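Local coordinates for Abbfa_003403 (Acinetobacter baumannii, PDB 4ZXH), which is a four-domain nonribosomal peptide synthetase with condensation, adenylation, carrier and thioesterase domains, and probably activates an amino acid and builds it into a peptide product, at residues Gly518-Leu523 against Ile551-Ala556; Gly527-Asp532 against Glu578-Leu583; Ser1053-Leu1058 against Thr1092-Gln1097; Ile1096-Leu1101 against Thr1116-Glu1121. All coordinates share one frame; numbering follows the deposited sequence.

Contact 1 (Gly518-Leu523 against Ile551-Ala556); sequences GIAEYL and IWAAGA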
loop_
_atom_site.group_PDB
_atom_site.type_symbol
_atom_site.label_atom_id
_atom_site.label_comp_id
_atom_site.label_asym_id
_atom_site.label_seq_id
_atom_site.Cartn_x
_atom_site.Cartn_y
_atom_site.Cartn_z
ATOM N N GLY A 518 30.971 -4.572 -53.474
ATOM C CA GLY A 518 30.772 -3.353 -54.238
ATOM C C GLY A 518 30.716 -2.103 -53.380
ATOM O O GLY A 518 31.140 -1.025 -53.808
ATOM N N ILE A 519 30.194 -2.243 -52.165
ATOM C CA ILE A 519 30.115 -1.114 -51.250
ATOM C C ILE A 519 31.478 -0.879 -50.609
ATOM O O ILE A 519 31.883 0.261 -50.363
ATOM C CB ILE A 519 29.039 -1.344 -50.185
ATOM C CG1 ILE A 519 27.659 -1.381 -50.847
ATOM C CG2 ILE A 519 29.060 -0.249 -49.121
ATOM C CD1 ILE A 519 26.541 -1.571 -49.856
ATOM N N ALA A 520 32.210 -1.955 -50.368
ATOM C CA ALA A 520 33.548 -1.812 -49.818
ATOM C C ALA A 520 34.429 -1.084 -50.826
ATOM O O ALA A 520 35.156 -0.151 -50.484
ATOM C CB ALA A 520 34.130 -3.165 -49.464
ATOM N N GLU A 521 34.334 -1.499 -52.082
ATOM C CA GLU A 521 35.163 -0.919 -53.127
ATOM C C GLU A 521 34.751 0.517 -53.440
ATOM O O GLU A 521 35.603 1.362 -53.678
ATOM C CB GLU A 521 35.115 -1.785 -54.387
ATOM C CG GLU A 521 35.955 -1.268 -55.551
ATOM C CD GLU A 521 37.441 -1.077 -55.226
ATOM O OE1 GLU A 521 37.939 -1.649 -54.226
ATOM O OE2 GLU A 521 38.113 -0.350 -55.992
ATOM N N TYR A 522 33.457 0.805 -53.425
ATOM C CA TYR A 522 33.006 2.178 -53.601
ATOM C C TYR A 522 33.643 3.099 -52.551
ATOM O O TYR A 522 34.132 4.191 -52.876
ATOM C CB TYR A 522 31.490 2.240 -53.511
ATOM C CG TYR A 522 30.859 3.539 -53.977
ATOM C CD1 TYR A 522 31.062 4.005 -55.262
ATOM C CD2 TYR A 522 29.998 4.264 -53.149
ATOM C CE1 TYR A 522 30.467 5.169 -55.711
ATOM C CE2 TYR A 522 29.394 5.440 -53.592
ATOM C CZ TYR A 522 29.638 5.880 -54.878
ATOM O OH TYR A 522 29.059 7.037 -55.350
ATOM N N LEU A 523 33.659 2.644 -51.297
ATOM C CA LEU A 523 34.200 3.445 -50.209
ATOM C C LEU A 523 35.729 3.607 -50.336
ATOM O O LEU A 523 36.259 4.710 -50.199
ATOM C CB LEU A 523 33.828 2.819 -48.861
ATOM C CG LEU A 523 32.347 2.830 -48.459
ATOM C CD1 LEU A 523 32.078 1.952 -47.227
ATOM C CD2 LEU A 523 31.882 4.251 -48.197
ATOM N N ILE A 551 30.952 -1.370 -45.027
ATOM C CA ILE A 551 31.746 -0.412 -44.268
ATOM C C ILE A 551 32.804 -1.128 -43.432
ATOM O O ILE A 551 33.956 -0.707 -43.368
ATOM C CB ILE A 551 30.861 0.431 -43.357
ATOM C CG1 ILE A 551 29.982 1.360 -44.186
ATOM C CG2 ILE A 551 31.712 1.257 -42.414
ATOM C CD1 ILE A 551 28.789 1.872 -43.411
ATOM N N TRP A 552 32.410 -2.222 -42.798
ATOM C CA TRP A 552 33.353 -3.006 -42.028
ATOM C C TRP A 552 34.446 -3.592 -42.904
ATOM O O TRP A 552 35.603 -3.640 -42.506
ATOM C CB TRP A 552 32.636 -4.124 -41.283
ATOM C CG TRP A 552 31.910 -3.640 -40.078
ATOM C CD1 TRP A 552 31.981 -2.392 -39.517
ATOM C CD2 TRP A 552 30.993 -4.386 -39.278
ATOM N NE1 TRP A 552 31.159 -2.324 -38.421
ATOM C CE2 TRP A 552 30.546 -3.534 -38.256
ATOM C CE3 TRP A 552 30.506 -5.690 -39.336
ATOM C CZ2 TRP A 552 29.644 -3.949 -37.301
ATOM C CZ3 TRP A 552 29.602 -6.091 -38.391
ATOM C CH2 TRP A 552 29.176 -5.225 -37.393
ATOM N N ALA A 553 34.082 -4.035 -44.100
ATOM C CA ALA A 553 35.036 -4.723 -44.956
ATOM C C ALA A 553 36.088 -3.755 -45.498
ATOM O O ALA A 553 37.178 -4.169 -45.898
ATOM C CB ALA A 553 34.325 -5.421 -46.083
ATOM N N ALA A 554 35.758 -2.467 -45.490
ATOM C CA ALA A 554 36.701 -1.433 -45.897
ATOM C C ALA A 554 37.518 -0.995 -44.693
ATOM O O ALA A 554 38.296 -0.042 -44.766
ATOM C CB ALA A 554 35.974 -0.246 -46.516
ATOM N N GLY A 555 37.324 -1.700 -43.583
ATOM C CA GLY A 555 38.057 -1.449 -42.355
ATOM C C GLY A 555 37.550 -0.266 -41.550
ATOM O O GLY A 555 38.210 0.143 -40.589
ATOM N N ALA A 556 36.392 0.285 -41.925
ATOM C CA ALA A 556 35.876 1.474 -41.246
ATOM C C ALA A 556 34.857 1.126 -40.162
ATOM O O ALA A 556 34.457 -0.034 -40.004
ATOM C CB ALA A 556 35.259 2.436 -42.252
#

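Contact 2 (Gly527-Asp532 against Glu578-Leu583); sequences GITQGD and EPKVIL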
loop_
_atom_site.group_PDB
_atom_site.type_symbol
_atom_site.label_atom_id
_atom_site.label_comp_id
_atom_site.label_asym_id
_atom_site.label_seq_id
_atom_site.Cartn_x
_atom_site.Cartn_y
_atom_site.Cartn_z
ATOM N N GLY A 527 38.096 7.238 -50.919
ATOM C CA GLY A 527 38.909 7.827 -49.873
ATOM C C GLY A 527 38.817 7.177 -48.512
ATOM O O GLY A 527 39.531 7.580 -47.605
ATOM N N ILE A 528 37.949 6.182 -48.362
ATOM C CA ILE A 528 37.783 5.516 -47.067
ATOM C C ILE A 528 38.885 4.516 -46.774
ATOM O O ILE A 528 39.088 3.551 -47.506
ATOM C CB ILE A 528 36.431 4.794 -46.957
ATOM C CG1 ILE A 528 35.294 5.803 -47.095
ATOM C CG2 ILE A 528 36.318 4.116 -45.613
ATOM C CD1 ILE A 528 35.477 6.994 -46.215
ATOM N N THR A 529 39.593 4.765 -45.681
ATOM C CA THR A 529 40.765 3.988 -45.307
ATOM C C THR A 529 40.457 3.337 -43.964
ATOM O O THR A 529 39.543 3.769 -43.280
ATOM C CB THR A 529 42.031 4.875 -45.195
ATOM O OG1 THR A 529 42.097 5.471 -43.887
ATOM C CG2 THR A 529 42.007 5.989 -46.234
ATOM N N GLN A 530 41.214 2.312 -43.587
ATOM C CA GLN A 530 41.019 1.658 -42.303
ATOM C C GLN A 530 40.997 2.664 -41.144
ATOM O O GLN A 530 41.793 3.610 -41.100
ATOM C CB GLN A 530 42.105 0.602 -42.070
ATOM C CG GLN A 530 41.935 -0.145 -40.753
ATOM C CD GLN A 530 42.865 -1.330 -40.628
ATOM O OE1 GLN A 530 43.582 -1.667 -41.572
ATOM N NE2 GLN A 530 42.862 -1.972 -39.460
ATOM N N GLY A 531 40.050 2.479 -40.229
ATOM C CA GLY A 531 39.933 3.357 -39.085
ATOM C C GLY A 531 39.047 4.572 -39.288
ATOM O O GLY A 531 38.784 5.316 -38.347
ATOM N N ASP A 532 38.587 4.799 -40.510
ATOM C CA ASP A 532 37.770 5.974 -40.752
ATOM C C ASP A 532 36.379 5.760 -40.165
ATOM O O ASP A 532 35.939 4.617 -39.933
ATOM C CB ASP A 532 37.695 6.300 -42.246
ATOM C CG ASP A 532 39.001 6.926 -42.788
ATOM O OD1 ASP A 532 39.907 7.252 -41.977
ATOM O OD2 ASP A 532 39.115 7.098 -44.027
ATOM N N GLU A 578 32.825 13.683 -36.190
ATOM C CA GLU A 578 33.739 14.125 -37.245
ATOM C C GLU A 578 33.968 13.069 -38.325
ATOM O O GLU A 578 35.106 12.721 -38.606
ATOM C CB GLU A 578 35.077 14.535 -36.633
ATOM C CG GLU A 578 34.933 15.658 -35.616
ATOM C CD GLU A 578 36.206 15.949 -34.836
ATOM O OE1 GLU A 578 37.098 15.074 -34.775
ATOM O OE2 GLU A 578 36.307 17.062 -34.277
ATOM N N PRO A 579 32.884 12.568 -38.943
ATOM C CA PRO A 579 33.008 11.454 -39.893
ATOM C C PRO A 579 33.654 11.844 -41.220
ATOM O O PRO A 579 33.542 12.992 -41.677
ATOM C CB PRO A 579 31.556 11.018 -40.111
ATOM C CG PRO A 579 30.756 12.259 -39.884
ATOM C CD PRO A 579 31.522 13.134 -38.928
ATOM N N LYS A 580 34.331 10.879 -41.829
ATOM C CA LYS A 580 35.019 11.090 -43.098
ATOM C C LYS A 580 34.021 11.388 -44.195
ATOM O O LYS A 580 34.265 12.222 -45.054
ATOM C CB LYS A 580 35.837 9.856 -43.475
ATOM C CG LYS A 580 36.635 9.986 -44.753
ATOM C CD LYS A 580 37.787 10.945 -44.563
ATOM C CE LYS A 580 38.960 10.642 -45.500
ATOM N NZ LYS A 580 39.849 9.570 -44.946
ATOM N N VAL A 581 32.900 10.674 -44.153
ATOM C CA VAL A 581 31.897 10.723 -45.200
ATOM C C VAL A 581 30.563 10.323 -44.590
ATOM O O VAL A 581 30.532 9.709 -43.523
ATOM C CB VAL A 581 32.265 9.781 -46.388
ATOM C CG1 VAL A 581 31.899 8.341 -46.076
ATOM C CG2 VAL A 581 31.571 10.213 -47.654
ATOM N N ILE A 582 29.465 10.691 -45.244
ATOM C CA ILE A 582 28.129 10.203 -44.867
ATOM C C ILE A 582 27.584 9.353 -46.009
ATOM O O ILE A 582 27.393 9.858 -47.123
ATOM C CB ILE A 582 27.146 11.361 -44.571
ATOM C CG1 ILE A 582 27.559 12.128 -43.307
ATOM C CG2 ILE A 582 25.724 10.843 -44.454
ATOM C CD1 ILE A 582 26.863 13.468 -43.167
ATOM N N LEU A 583 27.385 8.061 -45.753
ATOM C CA LEU A 583 26.885 7.153 -46.784
ATOM C C LEU A 583 25.378 7.131 -46.664
ATOM O O LEU A 583 24.838 6.714 -45.646
ATOM C CB LEU A 583 27.478 5.743 -46.636
ATOM C CG LEU A 583 27.053 4.637 -47.618
ATOM C CD1 LEU A 583 27.613 4.806 -49.030
ATOM C CD2 LEU A 583 27.405 3.265 -47.054
#

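Contact 3 (Ser1053-Leu1058 against Thr1092-Gln1097); sequences SIVIEL and TLRAIQ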
loop_
_atom_site.group_PDB
_atom_site.type_symbol
_atom_site.label_atom_id
_atom_site.label_comp_id
_atom_site.label_asym_id
_atom_site.label_seq_id
_atom_site.Cartn_x
_atom_site.Cartn_y
_atom_site.Cartn_z
ATOM N N SER A 1053 -33.418 5.245 11.811
ATOM C CA SER A 1053 -34.484 5.898 12.546
ATOM C C SER A 1053 -34.833 7.241 11.863
ATOM O O SER A 1053 -33.993 7.846 11.187
ATOM C CB SER A 1053 -34.063 6.099 14.009
ATOM O OG SER A 1053 -35.023 6.861 14.728
ATOM N N ILE A 1054 -36.066 7.707 12.023
ATOM C CA ILE A 1054 -36.432 9.013 11.482
ATOM C C ILE A 1054 -36.034 10.144 12.426
ATOM O O ILE A 1054 -36.209 11.319 12.107
ATOM C CB ILE A 1054 -37.941 9.106 11.177
ATOM C CG1 ILE A 1054 -38.775 9.135 12.458
ATOM C CG2 ILE A 1054 -38.378 7.969 10.258
ATOM C CD1 ILE A 1054 -40.259 9.197 12.174
ATOM N N VAL A 1055 -35.483 9.784 13.580
ATOM C CA VAL A 1055 -34.902 10.760 14.503
ATOM C C VAL A 1055 -33.379 10.758 14.426
ATOM O O VAL A 1055 -32.729 9.710 14.560
ATOM C CB VAL A 1055 -35.301 10.491 15.970
ATOM C CG1 VAL A 1055 -34.675 11.540 16.866
ATOM C CG2 VAL A 1055 -36.814 10.473 16.144
ATOM N N ILE A 1056 -32.821 11.941 14.198
ATOM C CA ILE A 1056 -31.373 12.147 14.190
ATOM C C ILE A 1056 -31.041 13.067 15.356
ATOM O O ILE A 1056 -31.642 14.136 15.499
ATOM C CB ILE A 1056 -30.887 12.738 12.819
ATOM C CG1 ILE A 1056 -29.400 13.061 12.824
ATOM C CG2 ILE A 1056 -31.642 13.965 12.471
ATOM C CD1 ILE A 1056 -28.552 11.938 13.335
ATOM N N GLU A 1057 -30.132 12.646 16.230
ATOM C CA GLU A 1057 -29.767 13.522 17.341
ATOM C C GLU A 1057 -28.565 14.381 16.949
ATOM O O GLU A 1057 -27.451 13.880 16.871
ATOM C CB GLU A 1057 -29.484 12.720 18.612
ATOM C CG GLU A 1057 -29.221 13.585 19.855
ATOM C CD GLU A 1057 -29.436 12.840 21.184
ATOM O OE1 GLU A 1057 -30.495 12.197 21.373
ATOM O OE2 GLU A 1057 -28.517 12.867 22.031
ATOM N N LEU A 1058 -28.811 15.668 16.683
ATOM C CA LEU A 1058 -27.767 16.602 16.255
ATOM C C LEU A 1058 -26.865 17.040 17.413
ATOM O O LEU A 1058 -25.726 17.419 17.209
ATOM C CB LEU A 1058 -28.394 17.830 15.605
ATOM C CG LEU A 1058 -29.129 17.510 14.302
ATOM C CD1 LEU A 1058 -29.851 18.715 13.727
ATOM C CD2 LEU A 1058 -28.150 16.986 13.305
ATOM N N THR A 1092 -29.800 19.681 24.063
ATOM C CA THR A 1092 -30.079 18.576 23.160
ATOM C C THR A 1092 -30.966 19.054 22.001
ATOM O O THR A 1092 -31.967 19.748 22.218
ATOM C CB THR A 1092 -30.765 17.413 23.912
ATOM O OG1 THR A 1092 -29.930 16.991 25.004
ATOM C CG2 THR A 1092 -31.062 16.236 22.982
ATOM N N LEU A 1093 -30.561 18.714 20.776
ATOM C CA LEU A 1093 -31.329 18.992 19.560
ATOM C C LEU A 1093 -31.613 17.690 18.823
ATOM O O LEU A 1093 -30.696 16.889 18.570
ATOM C CB LEU A 1093 -30.581 19.914 18.614
ATOM C CG LEU A 1093 -29.992 21.168 19.196
ATOM C CD1 LEU A 1093 -29.168 21.839 18.101
ATOM C CD2 LEU A 1093 -31.136 22.036 19.684
ATOM N N ARG A 1094 -32.877 17.500 18.461
ATOM C CA ARG A 1094 -33.290 16.335 17.701
ATOM C C ARG A 1094 -34.131 16.802 16.540
ATOM O O ARG A 1094 -34.903 17.745 16.664
ATOM C CB ARG A 1094 -34.068 15.366 18.580
ATOM C CG ARG A 1094 -33.338 15.018 19.849
ATOM C CD ARG A 1094 -33.878 13.751 20.475
ATOM N NE ARG A 1094 -32.994 13.255 21.517
ATOM C CZ ARG A 1094 -33.325 13.216 22.795
ATOM N NH1 ARG A 1094 -34.526 13.634 23.169
ATOM N NH2 ARG A 1094 -32.464 12.746 23.690
ATOM N N ALA A 1095 -33.958 16.156 15.401
ATOM C CA ALA A 1095 -34.641 16.555 14.182
ATOM C C ALA A 1095 -35.268 15.318 13.593
ATOM O O ALA A 1095 -34.759 14.210 13.791
ATOM C CB ALA A 1095 -33.673 17.209 13.178
ATOM N N ILE A 1096 -36.370 15.497 12.874
ATOM C CA ILE A 1096 -37.085 14.355 12.343
ATOM C C ILE A 1096 -37.234 14.422 10.832
ATOM O O ILE A 1096 -37.839 15.350 10.294
ATOM C CB ILE A 1096 -38.452 14.236 12.993
ATOM C CG1 ILE A 1096 -38.272 13.977 14.492
ATOM C CG2 ILE A 1096 -39.263 13.145 12.319
ATOM C CD1 ILE A 1096 -39.535 13.592 15.222
ATOM N N GLN A 1097 -36.664 13.438 10.145
ATOM C CA GLN A 1097 -36.863 13.318 8.705
ATOM C C GLN A 1097 -38.124 12.480 8.405
ATOM O O GLN A 1097 -38.593 11.722 9.245
ATOM C CB GLN A 1097 -35.634 12.681 8.056
ATOM C CG GLN A 1097 -35.475 11.232 8.416
ATOM C CD GLN A 1097 -34.194 10.661 7.894
ATOM O OE1 GLN A 1097 -33.512 11.274 7.067
ATOM N NE2 GLN A 1097 -33.828 9.491 8.401
#

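Contact 4 (Ile1096-Leu1101 against Thr1116-Glu1121); sequences IQSPGL and TLYIAE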
loop_
_atom_site.group_PDB
_atom_site.type_symbol
_atom_site.label_atom_id
_atom_site.label_comp_id
_atom_site.label_asym_id
_atom_site.label_seq_id
_atom_site.Cartn_x
_atom_site.Cartn_y
_atom_site.Cartn_z
ATOM N N ILE A 1096 -36.370 15.497 12.874
ATOM C CA ILE A 1096 -37.085 14.355 12.343
ATOM C C ILE A 1096 -37.234 14.422 10.832
ATOM O O ILE A 1096 -37.839 15.350 10.294
ATOM C CB ILE A 1096 -38.452 14.236 12.993
ATOM C CG1 ILE A 1096 -38.272 13.977 14.492
ATOM C CG2 ILE A 1096 -39.263 13.145 12.319
ATOM C CD1 ILE A 1096 -39.535 13.592 15.222
ATOM N N GLN A 1097 -36.664 13.438 10.145
ATOM C CA GLN A 1097 -36.863 13.318 8.705
ATOM C C GLN A 1097 -38.124 12.480 8.405
ATOM O O GLN A 1097 -38.593 11.722 9.245
ATOM C CB GLN A 1097 -35.634 12.681 8.056
ATOM C CG GLN A 1097 -35.475 11.232 8.416
ATOM C CD GLN A 1097 -34.194 10.661 7.894
ATOM O OE1 GLN A 1097 -33.512 11.274 7.067
ATOM N NE2 GLN A 1097 -33.828 9.491 8.401
ATOM N N SER A 1098 -38.668 12.606 7.207
ATOM C CA SER A 1098 -39.828 11.795 6.838
ATOM C C SER A 1098 -39.471 10.327 6.566
ATOM O O SER A 1098 -38.450 10.026 5.936
ATOM C CB SER A 1098 -40.511 12.405 5.612
ATOM O OG SER A 1098 -41.491 11.538 5.091
ATOM N N PRO A 1099 -40.314 9.405 7.035
ATOM C CA PRO A 1099 -40.172 7.983 6.670
ATOM C C PRO A 1099 -40.110 7.788 5.144
ATOM O O PRO A 1099 -39.482 6.860 4.636
ATOM C CB PRO A 1099 -41.442 7.336 7.240
ATOM C CG PRO A 1099 -41.879 8.238 8.343
ATOM C CD PRO A 1099 -41.457 9.642 7.932
ATOM N N GLY A 1100 -40.760 8.687 4.417
ATOM C CA GLY A 1100 -40.741 8.626 2.973
ATOM C C GLY A 1100 -39.348 8.593 2.349
ATOM O O GLY A 1100 -39.198 8.129 1.210
ATOM N N LEU A 1101 -38.337 9.092 3.066
ATOM C CA LEU A 1101 -36.986 9.137 2.513
ATOM C C LEU A 1101 -36.299 7.774 2.561
ATOM O O LEU A 1101 -35.285 7.573 1.889
ATOM C CB LEU A 1101 -36.119 10.157 3.243
ATOM C CG LEU A 1101 -36.422 11.656 3.133
ATOM C CD1 LEU A 1101 -35.278 12.497 3.743
ATOM C CD2 LEU A 1101 -36.744 12.098 1.702
ATOM N N THR A 1116 -49.329 12.916 14.714
ATOM C CA THR A 1116 -49.532 11.778 15.594
ATOM C C THR A 1116 -48.362 10.799 15.522
ATOM O O THR A 1116 -47.844 10.359 16.542
ATOM C CB THR A 1116 -50.828 11.017 15.253
ATOM O OG1 THR A 1116 -51.951 11.890 15.403
ATOM C CG2 THR A 1116 -50.993 9.815 16.171
ATOM N N LEU A 1117 -47.948 10.461 14.307
ATOM C CA LEU A 1117 -46.839 9.536 14.115
ATOM C C LEU A 1117 -45.562 10.043 14.777
ATOM O O LEU A 1117 -44.878 9.283 15.473
ATOM C CB LEU A 1117 -46.579 9.308 12.628
ATOM C CG LEU A 1117 -45.417 8.349 12.381
ATOM C CD1 LEU A 1117 -45.833 6.982 12.887
ATOM C CD2 LEU A 1117 -44.999 8.302 10.912
ATOM N N TYR A 1118 -45.249 11.322 14.554
ATOM C CA TYR A 1118 -44.024 11.923 15.094
ATOM C C TYR A 1118 -44.106 12.041 16.612
ATOM O O TYR A 1118 -43.129 11.745 17.307
ATOM C CB TYR A 1118 -43.743 13.302 14.471
ATOM C CG TYR A 1118 -43.450 13.260 12.987
ATOM C CD1 TYR A 1118 -43.212 12.052 12.331
ATOM C CD2 TYR A 1118 -43.411 14.423 12.238
ATOM C CE1 TYR A 1118 -42.953 12.003 10.990
ATOM C CE2 TYR A 1118 -43.140 14.385 10.874
ATOM C CZ TYR A 1118 -42.923 13.174 10.262
ATOM O OH TYR A 1118 -42.672 13.145 8.911
ATOM N N ILE A 1119 -45.267 12.466 17.120
ATOM C CA ILE A 1119 -45.479 12.558 18.564
ATOM C C ILE A 1119 -45.183 11.238 19.272
ATOM O O ILE A 1119 -44.523 11.228 20.306
ATOM C CB ILE A 1119 -46.909 12.996 18.905
ATOM C CG1 ILE A 1119 -47.022 14.512 18.798
ATOM C CG2 ILE A 1119 -47.265 12.593 20.307
ATOM C CD1 ILE A 1119 -48.426 15.024 18.968
ATOM N N ALA A 1120 -45.642 10.127 18.710
ATOM C CA ALA A 1120 -45.311 8.819 19.273
ATOM C C ALA A 1120 -43.798 8.585 19.254
ATOM O O ALA A 1120 -43.246 8.092 20.236
ATOM C CB ALA A 1120 -46.030 7.711 18.530
ATOM N N GLU A 1121 -43.124 8.940 18.157
ATOM C CA GLU A 1121 -41.658 8.835 18.122
ATOM C C GLU A 1121 -40.993 9.705 19.200
ATOM O O GLU A 1121 -40.011 9.290 19.813
ATOM C CB GLU A 1121 -41.101 9.206 16.739
ATOM C CG GLU A 1121 -41.037 8.036 15.742
ATOM C CD GLU A 1121 -40.033 6.946 16.141
ATOM O OE1 GLU A 1121 -38.870 7.286 16.462
ATOM O OE2 GLU A 1121 -40.402 5.749 16.137
HETATM O O HOH W 1 -43.885 12.009 6.462
#

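Contact 1 (Gly518-Leu523 against Ile551-Ala556)
Leu523 lays one methyl across the flank of Ile551, where helix 509-525 meets the last turn of helix 543-553. Both helices belong to the adenylation domain. Helix 543-553 is the helical part of a beta-alpha-beta crossover between the parallel strands 533-537 and 557-560. Leu523 CD1 does the touching, 3.7 Å from Ile551 CG1 and 3.8 Å from Ile551 CA. The two side chains cross obliquely. CG of Leu523 is anti to its carbonyl carbon (chi1 -68°), and CG1 of Ile551 takes the same position on its own residue. Alanines make the rest of the contact. The methyl carbons Ala520 CB and Ala553 CB meet at 4.1 Å, and the nearest CA atoms, of Ala520 and Ala554, are 5.0 Å apart. Such small side chains let the helix end sit close against its neighbour. Ala554 CB lies 4.1 Å from Ala520 O and 4.4 Å from Leu523 CB. No hydrogen bond joins the two segments; side-chain methyl and methylene groups carry the contact. Around it, Leu523 also touches Leu599 of strand 598-600, and Ile551 reaches Val534 of strand 533-537. A Schellman motif that includes these alanines closes helix 543-553. Gly555, with positive phi, is its C-prime residue; Ala556 N bonds Ile551 O at 3.0 Å, and Gly555 N bonds Trp552 O at 2.8 Å.

Contact 2 (Gly527-Asp532 against Glu578-Leu583)
Asp532 OD2 is the acceptor on which this contact turns. Asp532 OD2 forms a salt bridge with Lys580 NZ at 2.7 Å and accepts a nearly straight hydrogen bond from Thr529 N (2.9 Å, 169° at the hydrogen). Both donors meet OD2 from above the carboxylate plane. Two such partners would be expected to keep Asp532 ionised. The Thr529 N bond also ties the carboxylate back over its own type II turn, Thr529 to Asp532, which is closed by Asp532 N to Thr529 O at 3.1 Å. Lys580 NZ has a second, weak bond to Gly527 O at 3.3 Å. The lysine reaches both acceptors by leaving its backbone with CG anti to N (chi1 -178°) and bending at chi2 and chi4. Its aliphatic part is used too: Ile528 CD1 lies 3.5 Å from Lys580 CG, the chains running past each other in opposite directions. The same methyl, Ile528 CD1, meets Val581 CG1 at 3.8 Å, the two side chains crossing at about a right angle. Gly527 is the C-prime residue of the Schellman motif ending helix 509-525. The turn thus leads from that helix into strand 533-537, whose backbone pairs with Lys580 and Val581 on the way into its parallel neighbour.

Contact 3 (Ser1053-Leu1058 against Thr1092-Gln1097)
Backbone hydrogen bonds set the register of these antiparallel strands. Ile1056 and Ala1095 form a hydrogen-bonded pair: Ile1056 N reaches Ala1095 O at 3.0 Å, nearly along the C=O axis, and Ala1095 N returns to Ile1056 O at 3.1 Å. Beyond the strand, Gln1097 N bonds Ile1054 O at 2.9 Å. Gln1097 NE2 adds a weak bond to Ser1053 O. Val1055 with Ile1096 and Glu1057 with Arg1094 are the flanking non-hydrogen-bonded pairs. The charged contact is a salt bridge within the latter. Glu1057 OE1 lies in the guanidinium plane at its edge, 2.7 Å from Arg1094 NE, with a weaker bond from NH2. The two planes are turned 49° apart, and NE meets OE1 from above the carboxylate plane. Thr1092 CG2 lies over one guanidinium face, toward its rim, and Glu1057 OE2 has a second partner in Arg1060. Apolar contacts occupy both faces. Val1055 CG2 meets Ile1096 CG1 at 4.1 Å on the Arg1094 face; Ala1095 CB sits against Ile1056 CG2 at 3.9 Å and Leu1058 CD1 at 4.1 Å on the other. Strand 1055-1057 is the outermost, antiparallel strand of an otherwise parallel sheet, as expected for the alpha/beta-hydrolase fold of a thioesterase domain.

Contact 4 (Ile1096-Leu1101 against Thr1116-Glu1121)
The ring of Tyr1118 is met by a methyl over its face and by a proline at its edge. This joins helix 1111-1125 to the loop that leaves strand 1093-1096, within a beta-alpha-beta crossover of the thioesterase domain's alpha/beta-hydrolase fold. Ile1096 CG2 stands 4.0 Å from the centroid of the Tyr1118 ring and only 6° off its normal, a well-centred CH-pi contact. Pro1099 CD lies near the ring plane, 3.8 Å from Tyr1118 OH and 4.1 Å from Tyr1118 CE1. Beside it, Pro1099 CG and Leu1117 CD2 meet tip to tip at 4.0 Å. The tyrosine leaves its helix with CG anti to the carbonyl carbon (chi1 -65°), which sends the ring toward the loop. Its hydroxyl ends beside the proline, where it has polar partners. The strongest lies outside both segments: His1071 NE2 is hydrogen-bonded to Tyr1118 OH. One water joins the two segments, 3.0 Å from Tyr1118 OH and 2.8 Å from Ser1098 OG. Farther out, Tyr1118 also packs on Ile1146 of helix 1138-1152. Ser1098 touches Thr1242 of helix 1233-1251, and its backbone is bonded to Gly1075. The loop itself is shaped by an ST turn at the head of the 3-10 segment 1099-1101, in which Ser1098 OG accepts from Gly1100 N at 3.0 Å.

The four contacts form two pairs at opposite sides of the chain's centre. Contacts 1 and 2 lie in the adenylation domain, with centres about 10 Å apart. Their segments alternate along the chain. They meet directly through the backbone, where Leu523 and Ile528, and Gly555 and Gly531, are probably hydrogen-bonded. Helices of contact 1 pack on the parallel four-stranded sheet, and contact 2 includes its strand 581-584. Contacts 3 and 4 come later, in the thioesterase region, again about 10 Å apart between centres. They share Ile1096 and Gln1097, so strand 1093-1096 links the sheet edge to helix 1111-1125. Between the pairs, centres are 90 to 97 Å apart, consistent with separate domains of one multidomain synthetase.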